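Local coordinates for protein Csc2 (Thermofilum pendens, PDB 4TXD) that probably binds crRNA as the Cas7-family backbone subunit of a type I-D CRISPR interference complex, and carries a bound zinc ion, at residues Thr101-Gln104 with Met105-Leu109; Gly163-Gly166 with Phe167-His170; Asp249-Glu252 with Pro253-Val256; Met358-Trp361 with Val362-Lys366. All blocks are in the same frame, centred on the assembly; numbering follows the deposited sequence. Where two conformers were deposited one is given.

Interaction 1 of 4, residues Thr101-Gln104 with Met105-Leu109; sequences TRRQ and MLQLL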
# COMPACT_ATOMS: atom_id res chain seq x y z
N THR A 101 5.02 -0.20 0.04
CA THR A 101 4.05 0.50 -0.80
C THR A 101 3.98 1.96 -0.36
O THR A 101 3.91 2.88 -1.20
CB THR A 101 2.65 -0.13 -0.73
OG1 THR A 101 2.71 -1.50 -1.15
CG2 THR A 101 1.66 0.62 -1.63
N ARG A 102 4.04 2.20 0.93
CA ARG A 102 4.01 3.55 1.41
C ARG A 102 5.30 4.28 1.12
O ARG A 102 5.30 5.42 0.80
CB ARG A 102 3.59 3.61 2.87
CG ARG A 102 4.66 3.84 3.86
CD ARG A 102 4.21 4.84 4.91
NE ARG A 102 3.49 4.19 5.95
CZ ARG A 102 2.55 4.72 6.71
NH1 ARG A 102 2.01 3.97 7.62
NH2 ARG A 102 2.12 5.96 6.57
N ARG A 103 6.39 3.57 1.18
CA ARG A 103 7.68 4.14 0.80
C ARG A 103 7.70 4.53 -0.69
O ARG A 103 8.28 5.56 -1.07
CB ARG A 103 8.81 3.16 1.13
CG ARG A 103 10.18 3.81 1.25
CD ARG A 103 10.91 3.79 -0.07
NE ARG A 103 12.10 4.64 -0.07
CZ ARG A 103 12.09 5.93 -0.36
NH1 ARG A 103 10.95 6.54 -0.68
NH2 ARG A 103 13.22 6.63 -0.35
N GLN A 104 7.06 3.72 -1.52
CA GLN A 104 6.94 4.04 -2.94
C GLN A 104 6.06 5.28 -3.18
O GLN A 104 6.42 6.17 -3.95
CB GLN A 104 6.40 2.84 -3.72
CG GLN A 104 6.15 3.09 -5.23
CD GLN A 104 7.41 3.48 -6.02
OE1 GLN A 104 8.54 3.40 -5.52
NE2 GLN A 104 7.20 3.91 -7.26
N MET A 105 4.91 5.35 -2.51
CA MET A 105 4.06 6.52 -2.66
C MET A 105 4.80 7.78 -2.24
O MET A 105 4.69 8.83 -2.89
CB MET A 105 2.76 6.39 -1.85
CG MET A 105 1.88 7.66 -1.98
SD MET A 105 0.28 7.59 -1.16
CE MET A 105 -0.58 6.41 -2.20
N LEU A 106 5.59 7.66 -1.20
CA LEU A 106 6.38 8.74 -0.73
C LEU A 106 7.41 9.19 -1.77
O LEU A 106 7.66 10.37 -1.94
CB LEU A 106 7.04 8.37 0.58
CG LEU A 106 7.99 9.40 1.13
CD1 LEU A 106 7.39 10.79 1.09
CD2 LEU A 106 8.51 9.06 2.50
N GLN A 107 7.99 8.23 -2.46
CA GLN A 107 9.01 8.57 -3.47
C GLN A 107 8.33 9.24 -4.65
O GLN A 107 8.86 10.20 -5.22
CB GLN A 107 9.79 7.32 -3.89
CG GLN A 107 11.04 7.60 -4.76
CD GLN A 107 12.02 8.56 -4.10
OE1 GLN A 107 12.21 8.56 -2.88
NE2 GLN A 107 12.66 9.40 -4.92
N LEU A 108 7.13 8.77 -5.01
CA LEU A 108 6.37 9.37 -6.08
C LEU A 108 5.99 10.81 -5.70
O LEU A 108 6.03 11.70 -6.54
CB LEU A 108 5.13 8.54 -6.40
CG LEU A 108 5.43 7.15 -7.00
CD1 LEU A 108 4.15 6.36 -7.15
CD2 LEU A 108 6.11 7.28 -8.36
N LEU A 109 5.63 11.02 -4.43
CA LEU A 109 5.31 12.37 -3.93
C LEU A 109 6.52 13.29 -4.01
O LEU A 109 6.38 14.48 -4.32
CB LEU A 109 4.81 12.32 -2.48
CG LEU A 109 3.40 11.78 -2.31
CD1 LEU A 109 3.11 11.44 -0.84
CD2 LEU A 109 2.39 12.80 -2.85
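Gln-104 and Leu-108 meet one turn apart on helix 94-115, an i to i+4 pair of an alpha-helix. The amide nitrogen NE2 of Gln-104 lies 3.7 Å from CG of Leu-108, and the two side chains cross at a slant. The isobutyl group of Leu-108 also rests on the backbone, its CG 3.4 Å from Gln-104 O. That oxygen is held by Leu-108 N at 2.9 Å, with an N-H...O angle of 162°. The Gln-104 chain bends at chi2 (61°), and the NE2 end of its amide lies beside Leu-108; the same NE2 makes a weak hydrogen bond to Thr-264 OG1. With an alanine in place of Leu-108, the Gln-104 amide would probably lose its apolar neighbour and be freer to turn, and the contacts of this side chain with Tyr-260, Ser-261 and Phe-344 would be lost.

On a more exposed side of the helix, Arg-103 and Gln-107 run side by side in the same direction, their guanidinium and amide planes 69° apart. NH1 and NH2 of Arg-103 both donate to Gln-107 OE1, at 3.2 and 3.3 Å, but both bonds are weak and bent. Farther out, Met-105 packs on Ile-173 and Phe-174 of helix 169-174. Leu-106 approaches zinc ligand Cys-146, while its CB sits 3.4 Å from Arg-102 O.

Interaction 2 of 4, residues Gly163-Gly166 with Phe167-His170; sequences GMDG and FCPH. With ZN (zinc ion), chain B.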
# COMPACT_ATOMS: atom_id res chain seq x y z
N GLY A 163 10.26 14.35 10.99
CA GLY A 163 9.40 13.19 11.14
C GLY A 163 8.30 13.16 10.10
O GLY A 163 8.43 13.77 9.04
N MET A 164 7.22 12.44 10.39
CA MET A 164 6.06 12.39 9.52
C MET A 164 5.29 13.68 9.69
O MET A 164 5.32 14.25 10.74
CB MET A 164 5.20 11.18 9.86
CG MET A 164 5.72 9.86 9.30
SD MET A 164 5.02 8.34 9.95
CE MET A 164 3.59 8.17 8.92
N ASP A 165 4.61 14.14 8.65
CA ASP A 165 3.88 15.39 8.75
C ASP A 165 2.45 15.23 9.23
O ASP A 165 1.88 16.13 9.78
CB ASP A 165 3.94 16.17 7.45
CG ASP A 165 3.49 15.38 6.25
OD1 ASP A 165 2.70 14.49 6.40
OD2 ASP A 165 3.93 15.67 5.15
N GLY A 166 1.89 14.06 9.01
CA GLY A 166 0.54 13.79 9.40
C GLY A 166 -0.53 14.33 8.50
O GLY A 166 -1.67 14.24 8.83
N PHE A 167 -0.15 14.88 7.36
CA PHE A 167 -1.14 15.38 6.44
C PHE A 167 -0.93 15.05 4.97
O PHE A 167 -1.78 15.28 4.19
CB PHE A 167 -1.36 16.88 6.63
CG PHE A 167 -0.19 17.71 6.26
CD1 PHE A 167 0.01 18.08 4.97
CD2 PHE A 167 0.70 18.12 7.18
CE1 PHE A 167 1.07 18.84 4.62
CE2 PHE A 167 1.78 18.88 6.84
CZ PHE A 167 1.97 19.25 5.55
N CYS A 168 0.21 14.50 4.63
CA CYS A 168 0.48 14.11 3.27
C CYS A 168 -0.25 12.83 2.90
O CYS A 168 -0.72 12.12 3.72
CB CYS A 168 1.97 14.01 3.03
SG CYS A 168 2.70 12.43 3.41
N PRO A 169 -0.33 12.63 1.52
CA PRO A 169 -1.08 11.44 1.14
C PRO A 169 -0.61 10.11 1.75
O PRO A 169 -1.42 9.32 2.03
CB PRO A 169 -0.92 11.39 -0.37
CG PRO A 169 -0.87 12.80 -0.78
CD PRO A 169 0.04 13.36 0.21
N HIS A 170 0.66 9.91 1.94
CA HIS A 170 1.07 8.64 2.49
C HIS A 170 0.68 8.53 3.95
O HIS A 170 0.29 7.51 4.37
CB HIS A 170 2.54 8.31 2.21
CG HIS A 170 3.47 8.62 3.31
ND1 HIS A 170 3.58 7.84 4.43
CD2 HIS A 170 4.32 9.65 3.49
CE1 HIS A 170 4.47 8.36 5.24
NE2 HIS A 170 4.93 9.46 4.69
ZN ZN B . 3.30 12.58 5.52
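Asp-165 and Cys-168 meet through a shared zinc ion. The metal bonds are equal in length, Asp-165 OD1 and Cys-168 SG each lying 2.2 Å from the zinc; Cys-146 and Cys-171 supply the other two ligands. The second carboxylate oxygen, OD2, stands back at 3.2 Å from the metal and accepts a hydrogen bond from Trp-144 NE1, so both oxygens of the group have partners that fix its rotation.

The hydrogen bonds across the turn converge on the metal-binding oxygen. Phe-167 N donates to Asp-165 OD1 at 3.0 Å and Cys-168 N at 3.1 Å, both with N-H...O angles of 161°. Both amides come from the same face of the carboxylate, well out of its plane. Chi1 of Asp-165 (54°) sets CG between the backbone N and the carbonyl carbon, folding the acid back over the following residues. Two N-H groups and the metal thus grip OD1.

Packing completes the turn. Asp-165 CG lies over one face of the Phe-167 ring toward its rim, and Asp-165 CB is 3.5 Å from Phe-167 CE2. An alanine in place of Phe-167 would probably leave the carboxylate without this cover and open a gap toward Phe-137 and Ala-355. Met-164 crosses His-170 at a slant, its CE 3.8 Å from CE1 of the imidazole.

Cys-168 is also the N-cap of helix 169-174, and with Cys-171 it forms the CxxC portion of an AspCys3 zinc site.

Interaction 3 of 4, residues Asp249-Glu252 with Pro253-Val256; sequences DLTE and PELV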
# COMPACT_ATOMS: atom_id res chain seq x y z
N ASP A 249 -13.04 3.55 2.04
CA ASP A 249 -13.26 4.97 2.28
C ASP A 249 -12.26 5.88 1.57
O ASP A 249 -11.90 6.94 2.08
CB ASP A 249 -13.26 5.25 3.78
CG ASP A 249 -14.39 4.55 4.50
OD1 ASP A 249 -15.47 4.44 3.89
OD2 ASP A 249 -14.20 4.11 5.65
N LEU A 250 -11.82 5.46 0.39
CA LEU A 250 -10.94 6.27 -0.42
C LEU A 250 -11.72 7.13 -1.40
O LEU A 250 -12.80 6.74 -1.85
CB LEU A 250 -9.94 5.41 -1.21
CG LEU A 250 -8.98 4.51 -0.43
CD1 LEU A 250 -7.99 3.89 -1.39
CD2 LEU A 250 -8.27 5.31 0.66
N THR A 251 -11.16 8.28 -1.73
CA THR A 251 -11.60 9.06 -2.89
C THR A 251 -10.99 8.50 -4.17
O THR A 251 -10.06 7.69 -4.11
CB THR A 251 -11.20 10.52 -2.77
OG1 THR A 251 -9.78 10.60 -2.75
CG2 THR A 251 -11.76 11.14 -1.47
N GLU A 252 -11.45 8.98 -5.30
CA GLU A 252 -10.93 8.61 -6.58
C GLU A 252 -9.43 8.77 -6.71
O GLU A 252 -8.78 7.84 -7.03
CB GLU A 252 -11.68 9.31 -7.71
CG GLU A 252 -11.08 9.14 -9.08
CD GLU A 252 -12.05 9.47 -10.20
OE1 GLU A 252 -13.25 9.61 -9.99
OE2 GLU A 252 -11.59 9.56 -11.32
N PRO A 253 -8.87 9.93 -6.44
CA PRO A 253 -7.42 10.02 -6.62
C PRO A 253 -6.60 9.22 -5.60
O PRO A 253 -5.46 8.83 -5.88
CB PRO A 253 -7.13 11.52 -6.47
CG PRO A 253 -8.29 12.08 -5.76
CD PRO A 253 -9.47 11.24 -6.12
N GLU A 254 -7.16 9.00 -4.42
CA GLU A 254 -6.48 8.18 -3.42
C GLU A 254 -6.41 6.73 -3.91
O GLU A 254 -5.35 6.09 -3.85
CB GLU A 254 -7.20 8.29 -2.08
CG GLU A 254 -7.04 9.67 -1.44
CD GLU A 254 -7.94 9.89 -0.23
OE1 GLU A 254 -8.74 9.00 0.11
OE2 GLU A 254 -7.84 10.98 0.36
N LEU A 255 -7.53 6.24 -4.42
CA LEU A 255 -7.59 4.90 -4.98
C LEU A 255 -6.62 4.72 -6.15
O LEU A 255 -5.85 3.77 -6.18
CB LEU A 255 -9.00 4.58 -5.46
CG LEU A 255 -9.00 3.28 -6.28
CD1 LEU A 255 -9.42 2.12 -5.41
CD2 LEU A 255 -9.88 3.38 -7.49
N VAL A 256 -6.68 5.64 -7.11
CA VAL A 256 -5.83 5.51 -8.29
C VAL A 256 -4.37 5.63 -7.92
O VAL A 256 -3.54 4.86 -8.42
CB VAL A 256 -6.19 6.56 -9.36
CG1 VAL A 256 -5.18 6.48 -10.52
CG2 VAL A 256 -7.62 6.32 -9.85
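Two torsions bring Thr-251 and Glu-254 together: chi1 of Thr-251 (63°) places OG1 between its backbone N and carbonyl carbon, and chi1 of Glu-254 (-70°) puts CG beside its own backbone N, from which an extended chain reaches back to Thr-251. Glu-254 OE1 then accepts from Thr-251 N at 3.1 Å, a nearly straight bond (169°) that meets the oxygen from above the carboxylate plane. The reciprocal bond, Glu-254 N to Thr-251 OG1, is weak at 3.5 Å. OG1 also packs on the glutamate chain, 3.2 Å from Glu-254 CG.

The acid has further partners. Arg-45 and Arg-196 form salt bridges with its OE2 and OE1 respectively, and Ser-350 OG hydrogen-bonds with both OE2 and Thr-251 OG1, which probably stabilises the buried negative charge.

Leu-250 lies across the same carboxylate, with CD2 3.8 Å from Glu-254 OE1, while its CD1 touches Leu-255 CA at the same distance. The first helical bonds follow: Leu-255 N to Thr-251 O at 2.9 Å and Val-256 N to Glu-252 O at 3.0 Å. Reciprocal side-chain-to-backbone bonds between the N-cap and the third helical residue define this arrangement as a capping box, here starting helix 252-263 after strand 240-247.

Interaction 4 of 4, residues Met358-Trp361 with Val362-Lys366; sequences MVKW and VEELK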
# COMPACT_ATOMS: atom_id res chain seq x y z
N MET A 358 -10.20 15.51 9.79
CA MET A 358 -9.66 14.85 10.94
C MET A 358 -9.53 15.81 12.10
O MET A 358 -9.94 15.55 13.17
CB MET A 358 -8.30 14.24 10.65
CG MET A 358 -7.54 13.79 11.87
SD MET A 358 -5.94 13.11 11.48
CE MET A 358 -5.01 14.56 11.18
N VAL A 359 -8.92 16.94 11.83
CA VAL A 359 -8.76 17.98 12.83
C VAL A 359 -10.11 18.45 13.38
O VAL A 359 -10.28 18.57 14.55
CB VAL A 359 -7.94 19.14 12.26
CG1 VAL A 359 -7.97 20.33 13.18
CG2 VAL A 359 -6.52 18.70 12.00
N LYS A 360 -11.06 18.68 12.51
CA LYS A 360 -12.40 19.02 12.93
C LYS A 360 -13.02 17.95 13.82
O LYS A 360 -13.63 18.25 14.80
CB LYS A 360 -13.30 19.29 11.76
CG LYS A 360 -14.67 19.79 12.14
CD LYS A 360 -15.59 19.83 10.94
CE LYS A 360 -17.05 20.02 11.30
NZ LYS A 360 -17.58 21.22 10.62
N TRP A 361 -12.84 16.70 13.45
CA TRP A 361 -13.35 15.59 14.26
C TRP A 361 -12.75 15.58 15.66
O TRP A 361 -13.47 15.36 16.65
CB TRP A 361 -13.07 14.25 13.56
CG TRP A 361 -13.52 13.03 14.36
CD1 TRP A 361 -14.77 12.48 14.38
CD2 TRP A 361 -12.70 12.22 15.21
NE1 TRP A 361 -14.79 11.37 15.22
CE2 TRP A 361 -13.52 11.19 15.73
CE3 TRP A 361 -11.35 12.27 15.59
CZ2 TRP A 361 -13.04 10.22 16.62
CZ3 TRP A 361 -10.87 11.29 16.47
CH2 TRP A 361 -11.71 10.28 16.97
N VAL A 362 -11.44 15.79 15.74
CA VAL A 362 -10.74 15.82 17.02
C VAL A 362 -11.33 16.92 17.90
O VAL A 362 -11.62 16.70 19.08
CB VAL A 362 -9.21 16.04 16.83
CG1 VAL A 362 -8.54 16.47 18.14
CG2 VAL A 362 -8.54 14.79 16.27
N GLU A 363 -11.51 18.11 17.32
CA GLU A 363 -12.07 19.23 18.07
C GLU A 363 -13.51 18.97 18.50
O GLU A 363 -13.91 19.33 19.60
CB GLU A 363 -11.98 20.52 17.24
CG GLU A 363 -10.57 21.09 17.15
CD GLU A 363 -10.43 22.18 16.11
OE1 GLU A 363 -11.32 22.32 15.24
OE2 GLU A 363 -9.41 22.91 16.15
N GLU A 364 -14.30 18.34 17.63
CA GLU A 364 -15.70 18.11 17.97
C GLU A 364 -15.96 16.94 18.93
O GLU A 364 -17.02 16.88 19.55
CB GLU A 364 -16.51 17.91 16.69
CG GLU A 364 -16.58 19.17 15.85
CD GLU A 364 -17.53 19.03 14.69
OE1 GLU A 364 -17.79 17.89 14.26
OE2 GLU A 364 -18.02 20.08 14.20
N LEU A 365 -15.00 16.02 19.06
CA LEU A 365 -15.21 14.85 19.91
C LEU A 365 -14.39 14.86 21.20
O LEU A 365 -14.53 13.95 22.03
CB LEU A 365 -14.90 13.56 19.12
CG LEU A 365 -16.02 12.91 18.28
CD1 LEU A 365 -17.16 12.43 19.17
CD2 LEU A 365 -16.55 13.88 17.22
N LYS A 366 -13.55 15.87 21.41
CA LYS A 366 -12.67 15.78 22.58
C LYS A 366 -13.40 16.12 23.89
O LYS A 366 -12.88 15.85 24.98
CB LYS A 366 -11.43 16.66 22.41
CG LYS A 366 -11.69 18.14 22.35
CD LYS A 366 -10.37 18.90 22.30
CE LYS A 366 -10.59 20.40 22.19
NZ LYS A 366 -9.33 21.11 21.82
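Trp-361 and Leu-365 pack closely on each other, although both are exposed. Leu-365 CD2 sits over the indole face, 4.0 Å from the centroid of the five-membered ring and 29° off its normal, a CH-pi contact. Leu-365 CG also lies above the plane, 3.6 Å from NE1 of Trp-361. CG of Trp-361 stands opposite the backbone N (chi1 177°), which carries the indole outward from the helix, with CE3 3.8 Å from Val-362 CG2. Burial lies at Val-362, which touches Ile-191 and Leu-189, and at Met-358, which packs on Ile-193 and Phe-137.

The Trp-361/Leu-365 pair is an i to i+4 contact in the last turns of the C-terminal helix 343-365. Its backbone bonds are regular through Glu-364 N to Lys-360 O (2.9 Å), but the next, Leu-365 N to Trp-361 O, is more bent at 131°.

The Lys-360/Glu-364 pair is exposed as well and more loosely joined. The salt bridge is long, with NZ of Lys-360 3.8 Å from OE2 of Glu-364; the methylene CE of the lysine is nearer that oxygen, at 3.1 Å. The lysine chain is extended as far as CE and turns only at chi4, and its aliphatic part passes obliquely by the carboxylate.

Interactions 1 to 4 follow one another along the chain, on helix 94-115, the zinc-binding turn before helix 169-174, the start of helix 252-263 and the end of helix 343-365. Interactions 1 and 2 have centres 11 Å apart and touch: Arg-102 NH2 probably hydrogen-bonds to His-170 ND1 (3.2 Å), and Leu-109 packs on Pro-169. Interaction 3 stays about 5 Å from interaction 1 at the nearest atoms, yet the side chains of both contact helix 343-365. Interaction 4, about 18 Å from interaction 2 between centres, meets it where Met-358 CE approaches Gly-166 O. The zinc turn thus links helices distant in sequence, consistent with a structural role for the metal.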